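Local coordinates for protein octenoyl-CoA reductase/carboxylase (Streptomyces sp., PDB 4A0S) that probably carries out the NADPH-dependent reductive carboxylation of 2-octenoyl-CoA, supplying an extender unit for cinnabaramide polyketide biosynthesis, at residues L30-F38 with S81-F90. Sequence-based numbering, arbitrary orientation.
Sequences LRAEDADMF and SAMFEPIPTF. With CO8 (octanoyl-coenzyme A), chain E.
A35 CA packs over one face of the F84 ring, 3.6 Å from its centroid and almost on the ring normal. With CG anti to the carbonyl carbon (chi1 -49°), the ring is carried toward the 30-38 segment, between A35 CA on one face and S81 O on the other. F38 meets it rim to rim, with the planes at 40° and F38 CD2 3.6 Å from F84 CD2. M37 SD lies at the ring edge, a Met-aromatic contact 5.4 Å from the F84 centroid. The F38 ring turns an edge to A82 O.

F84 is the first residue past the helix to leave helical phi/psi. Its positive phi (55°) and two bonds back into the last turn, one of them F84 N to S81 O, make a Schellman motif. The 81-90 segment joins helices 76-82 and 89-97 in the GroES-like part of the enoyl reductase region; strand 24-31 runs into the 30-38 segment. Replacing F84 by an alanine would probably leave A35 CA without its aromatic face and open a gap between M37, F38 and L30.

F90 repeats the face contact: A32 CA stands 3.5 Å from its centroid. L30 CB touches F90 CE2 at 3.9 Å. The two methyls of L30 divide, CD1 going to S81 and F84 CE1, and CD2 to A82 CA at 3.6 Å.

A35 CB meets P88 CB at 4.0 Å. P88 packs its CG and CD against the adenine of octanoyl-CoA, and I87 and P86 follow the ligand toward its pantetheine arm. R348 of the second subunit packs on P86 and I87.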
loop_
_atom_site.group_PDB
_atom_site.type_symbol
_atom_site.label_atom_id
_atom_site.label_comp_id
_atom_site.label_asym_id
_atom_site.label_seq_id
_atom_site.Cartn_x
_atom_site.Cartn_y
_atom_site.Cartn_z
ATOM N N LEU A 30 -11.303 3.272 -39.961
ATOM C CA LEU A 30 -10.252 2.794 -40.827
ATOM C C LEU A 30 -10.768 1.577 -41.559
ATOM O O LEU A 30 -11.771 0.960 -41.150
ATOM C CB LEU A 30 -9.026 2.440 -40.006
ATOM C CG LEU A 30 -8.489 3.576 -39.132
ATOM C CD1 LEU A 30 -7.528 2.969 -38.149
ATOM C CD2 LEU A 30 -7.833 4.664 -39.969
ATOM N N ARG A 31 -10.068 1.233 -42.632
ATOM C CA ARG A 31 -10.413 0.113 -43.470
ATOM C C ARG A 31 -9.280 -0.894 -43.389
ATOM O O ARG A 31 -8.114 -0.529 -43.503
ATOM C CB ARG A 31 -10.606 0.586 -44.914
ATOM C CG ARG A 31 -11.779 1.550 -45.114
ATOM C CD ARG A 31 -13.131 0.842 -45.031
ATOM N NE ARG A 31 -13.296 -0.141 -46.108
ATOM C CZ ARG A 31 -13.962 -1.290 -45.991
ATOM N NH1 ARG A 31 -14.536 -1.619 -44.842
ATOM N NH2 ARG A 31 -14.047 -2.115 -47.029
ATOM N N ALA A 32 -9.624 -2.160 -43.164
ATOM C CA ALA A 32 -8.629 -3.224 -43.030
ATOM C C ALA A 32 -7.686 -3.287 -44.223
ATOM O O ALA A 32 -6.492 -3.563 -44.059
ATOM C CB ALA A 32 -9.311 -4.572 -42.821
ATOM N N GLU A 33 -8.235 -3.031 -45.407
ATOM C CA GLU A 33 -7.478 -3.046 -46.658
ATOM C C GLU A 33 -6.340 -2.036 -46.662
ATOM O O GLU A 33 -5.378 -2.203 -47.409
ATOM C CB GLU A 33 -8.402 -2.803 -47.850
ATOM C CG GLU A 33 -9.357 -1.606 -47.680
ATOM C CD GLU A 33 -10.305 -1.420 -48.857
ATOM O OE1 GLU A 33 -9.842 -1.477 -50.017
ATOM O OE2 GLU A 33 -11.514 -1.199 -48.620
ATOM N N ASP A 34 -6.434 -1.012 -45.809
ATOM C CA ASP A 34 -5.433 0.075 -45.789
ATOM C C ASP A 34 -4.290 -0.122 -44.794
ATOM O O ASP A 34 -3.408 0.737 -44.682
ATOM C CB ASP A 34 -6.103 1.421 -45.494
ATOM C CG ASP A 34 -7.137 1.812 -46.539
ATOM O OD1 ASP A 34 -7.046 1.327 -47.695
ATOM O OD2 ASP A 34 -8.044 2.612 -46.198
ATOM N N ALA A 35 -4.286 -1.242 -44.085
ATOM C CA ALA A 35 -3.366 -1.412 -42.967
ATOM C C ALA A 35 -1.888 -1.206 -43.332
ATOM O O ALA A 35 -1.120 -0.681 -42.527
ATOM C CB ALA A 35 -3.588 -2.751 -42.289
ATOM N N ASP A 36 -1.508 -1.580 -44.549
ATOM C CA ASP A 36 -0.101 -1.499 -44.978
ATOM C C ASP A 36 0.209 -0.291 -45.850
ATOM O O ASP A 36 1.283 -0.222 -46.431
ATOM C CB ASP A 36 0.321 -2.774 -45.725
ATOM C CG ASP A 36 0.041 -4.038 -44.931
ATOM O OD1 ASP A 36 0.423 -4.105 -43.732
ATOM O OD2 ASP A 36 -0.573 -4.962 -45.510
ATOM N N MET A 37 -0.719 0.662 -45.930
ATOM C CA MET A 37 -0.581 1.791 -46.869
ATOM C C MET A 37 0.539 2.766 -46.518
ATOM O O MET A 37 0.918 3.597 -47.343
ATOM C CB MET A 37 -1.887 2.562 -46.970
ATOM C CG MET A 37 -2.165 3.379 -45.736
ATOM S SD MET A 37 -3.695 4.266 -45.862
ATOM C CE MET A 37 -3.241 5.527 -47.055
ATOM N N PHE A 38 1.031 2.683 -45.284
ATOM C CA PHE A 38 2.125 3.531 -44.831
ATOM C C PHE A 38 3.459 2.793 -44.781
ATOM O O PHE A 38 4.447 3.316 -44.238
ATOM C CB PHE A 38 1.820 4.151 -43.462
ATOM C CG PHE A 38 0.629 5.069 -43.460
ATOM C CD1 PHE A 38 0.583 6.184 -44.299
ATOM C CD2 PHE A 38 -0.445 4.821 -42.610
ATOM C CE1 PHE A 38 -0.524 7.036 -44.298
ATOM C CE2 PHE A 38 -1.560 5.663 -42.600
ATOM C CZ PHE A 38 -1.601 6.773 -43.439
ATOM N N SER A 81 -3.848 4.630 -34.284
ATOM C CA SER A 81 -4.763 3.824 -35.110
ATOM C C SER A 81 -4.675 4.167 -36.574
ATOM O O SER A 81 -4.511 3.291 -37.420
ATOM C CB SER A 81 -6.224 4.070 -34.732
ATOM O OG SER A 81 -6.504 3.610 -33.449
ATOM N N ALA A 82 -4.866 5.447 -36.869
ATOM C CA ALA A 82 -4.913 5.924 -38.242
ATOM C C ALA A 82 -3.560 5.815 -38.938
ATOM O O ALA A 82 -3.478 5.867 -40.163
ATOM C CB ALA A 82 -5.419 7.331 -38.281
ATOM N N MET A 83 -2.499 5.692 -38.148
ATOM C CA MET A 83 -1.162 5.423 -38.669
ATOM C C MET A 83 -0.854 3.929 -38.770
ATOM O O MET A 83 0.215 3.550 -39.264
ATOM C CB MET A 83 -0.114 6.062 -37.763
ATOM C CG MET A 83 -0.074 7.563 -37.802
ATOM S SD MET A 83 1.023 8.224 -36.538
ATOM C CE MET A 83 2.583 7.495 -36.937
ATOM N N PHE A 84 -1.777 3.094 -38.286
ATOM C CA PHE A 84 -1.553 1.643 -38.130
ATOM C C PHE A 84 -0.312 1.307 -37.282
ATOM O O PHE A 84 0.316 0.252 -37.435
ATOM C CB PHE A 84 -1.575 0.922 -39.489
ATOM C CG PHE A 84 -2.774 1.278 -40.340
ATOM C CD1 PHE A 84 -4.020 0.705 -40.099
ATOM C CD2 PHE A 84 -2.657 2.199 -41.388
ATOM C CE1 PHE A 84 -5.139 1.042 -40.884
ATOM C CE2 PHE A 84 -3.766 2.542 -42.174
ATOM C CZ PHE A 84 -5.005 1.956 -41.921
ATOM N N GLU A 85 0.005 2.208 -36.356
ATOM C CA GLU A 85 1.134 2.046 -35.445
ATOM C C GLU A 85 0.729 1.817 -33.979
ATOM O O GLU A 85 -0.325 2.276 -33.543
ATOM C CB GLU A 85 2.050 3.252 -35.539
ATOM C CG GLU A 85 2.793 3.327 -36.841
ATOM C CD GLU A 85 3.912 4.330 -36.786
ATOM O OE1 GLU A 85 4.033 5.021 -35.753
ATOM O OE2 GLU A 85 4.678 4.421 -37.764
ATOM N N PRO A 86 1.562 1.077 -33.228
ATOM C CA PRO A 86 2.724 0.367 -33.751
ATOM C C PRO A 86 2.291 -0.885 -34.500
ATOM O O PRO A 86 3.069 -1.464 -35.246
ATOM C CB PRO A 86 3.486 -0.019 -32.486
ATOM C CG PRO A 86 2.420 -0.198 -31.481
ATOM C CD PRO A 86 1.438 0.902 -31.770
ATOM N N ILE A 87 1.046 -1.292 -34.283
ATOM C CA ILE A 87 0.467 -2.458 -34.919
ATOM C C ILE A 87 -0.934 -2.068 -35.342
ATOM O O ILE A 87 -1.669 -1.482 -34.550
ATOM C CB ILE A 87 0.355 -3.637 -33.932
ATOM C CG1 ILE A 87 1.740 -4.133 -33.497
ATOM C CG2 ILE A 87 -0.502 -4.767 -34.531
ATOM C CD1 ILE A 87 1.761 -4.688 -32.087
ATOM N N PRO A 88 -1.322 -2.401 -36.586
ATOM C CA PRO A 88 -2.662 -2.081 -37.082
ATOM C C PRO A 88 -3.714 -2.559 -36.097
ATOM O O PRO A 88 -3.634 -3.690 -35.628
ATOM C CB PRO A 88 -2.764 -2.898 -38.368
ATOM C CG PRO A 88 -1.378 -3.059 -38.818
ATOM C CD PRO A 88 -0.533 -3.141 -37.581
ATOM N N THR A 89 -4.676 -1.699 -35.778
ATOM C CA THR A 89 -5.747 -2.052 -34.841
ATOM C C THR A 89 -6.536 -3.287 -35.274
ATOM O O THR A 89 -7.081 -4.006 -34.444
ATOM C CB THR A 89 -6.734 -0.894 -34.611
ATOM O OG1 THR A 89 -7.171 -0.372 -35.868
ATOM C CG2 THR A 89 -6.089 0.199 -33.806
ATOM N N PHE A 90 -6.583 -3.552 -36.571
ATOM C CA PHE A 90 -7.285 -4.751 -37.036
ATOM C C PHE A 90 -6.747 -6.039 -36.416
ATOM O O PHE A 90 -7.508 -6.973 -36.173
ATOM C CB PHE A 90 -7.306 -4.779 -38.553
ATOM C CG PHE A 90 -8.119 -3.666 -39.126
ATOM C CD1 PHE A 90 -9.498 -3.796 -39.243
ATOM C CD2 PHE A 90 -7.527 -2.468 -39.475
ATOM C CE1 PHE A 90 -10.265 -2.776 -39.731
ATOM C CE2 PHE A 90 -8.299 -1.423 -39.964
ATOM C CZ PHE A 90 -9.675 -1.587 -40.095
HETATM N N1A CO8 E . 0.417 -5.796 -39.554
HETATM C C2A CO8 E . -0.337 -6.786 -39.075
HETATM N N3A CO8 E . -0.034 -7.391 -37.931
HETATM C C4A CO8 E . 1.056 -6.996 -37.235
HETATM C C5A CO8 E . 1.866 -5.966 -37.698
HETATM C C6A CO8 E . 1.520 -5.357 -38.901
HETATM N N6A CO8 E . 2.263 -4.356 -39.384
HETATM N N7A CO8 E . 2.852 -5.789 -36.817
HETATM C C8A CO8 E . 2.675 -6.677 -35.836
HETATM N N9A CO8 E . 1.582 -7.413 -36.092
HETATM C C1B CO8 E . 0.996 -8.519 -35.286
HETATM C C2B CO8 E . 1.809 -9.808 -35.443
HETATM O O2B CO8 E . 0.920 -10.947 -35.495
HETATM C C3B CO8 E . 2.621 -9.804 -34.150
HETATM O O3B CO8 E . 2.991 -11.125 -33.784
HETATM P P3B CO8 E . 4.524 -11.539 -34.100
HETATM O O7A CO8 E . 4.451 -12.931 -34.944
HETATM O O8A CO8 E . 5.163 -10.502 -35.208
HETATM O O9A CO8 E . 5.349 -11.595 -32.877
HETATM C C4B CO8 E . 1.655 -9.205 -33.133
HETATM O O4B CO8 E . 0.976 -8.175 -33.864
HETATM C C5B CO8 E . 2.388 -8.441 -32.023
HETATM O O5B CO8 E . 1.421 -7.789 -31.175
HETATM P P1A CO8 E . 0.526 -8.681 -30.128
HETATM O O1A CO8 E . -0.447 -7.600 -29.333
HETATM O O2A CO8 E . -0.326 -9.729 -30.775
HETATM O O3A CO8 E . 1.607 -9.429 -29.137
HETATM P P2A CO8 E . 2.237 -8.911 -27.713
HETATM O O4A CO8 E . 3.760 -9.387 -27.688
HETATM O O5A CO8 E . 1.481 -9.370 -26.502
HETATM O O6A CO8 E . 2.308 -7.281 -27.798
HETATM C CBP CO8 E . 2.012 -4.964 -27.029
HETATM C CCP CO8 E . 1.992 -6.464 -26.653
HETATM C CDP CO8 E . 3.488 -4.599 -27.263
HETATM C CEP CO8 E . 1.500 -4.181 -25.818
HETATM C CAP CO8 E . 1.127 -4.721 -28.298
HETATM O OAP CO8 E . -0.214 -5.297 -28.188
HETATM C C9P CO8 E . 1.047 -3.235 -28.746
HETATM O O9P CO8 E . 2.021 -2.721 -29.310
HETATM N N8P CO8 E . -0.121 -2.590 -28.521
HETATM C C7P CO8 E . -0.366 -1.191 -28.981
HETATM C C6P CO8 E . -0.247 -0.101 -27.879
HETATM C C5P CO8 E . 0.493 1.124 -28.470
HETATM O O5P CO8 E . 1.651 1.007 -28.863
HETATM N N4P CO8 E . -0.151 2.266 -28.699
HETATM C C3P CO8 E . -1.440 2.742 -28.208
HETATM C C2P CO8 E . -1.000 3.874 -27.268
HETATM S S1P CO8 E . -1.590 3.606 -25.555
HETATM C "C1'" CO8 E . -2.903 4.732 -25.573
HETATM O "O1'" CO8 E . -2.919 5.744 -26.298
HETATM C "C2'" CO8 E . -3.937 4.385 -24.732
HETATM C "C3'" CO8 E . -5.072 5.148 -24.577
HETATM C "C4'" CO8 E . -6.054 4.732 -23.669
HETATM C "C5'" CO8 E . -5.972 3.284 -23.213
HETATM C "C6'" CO8 E . -7.247 3.060 -22.371
HETATM C "C7'" CO8 E . -7.147 1.740 -21.660
HETATM C "C8'" CO8 E . -8.483 1.491 -20.952
#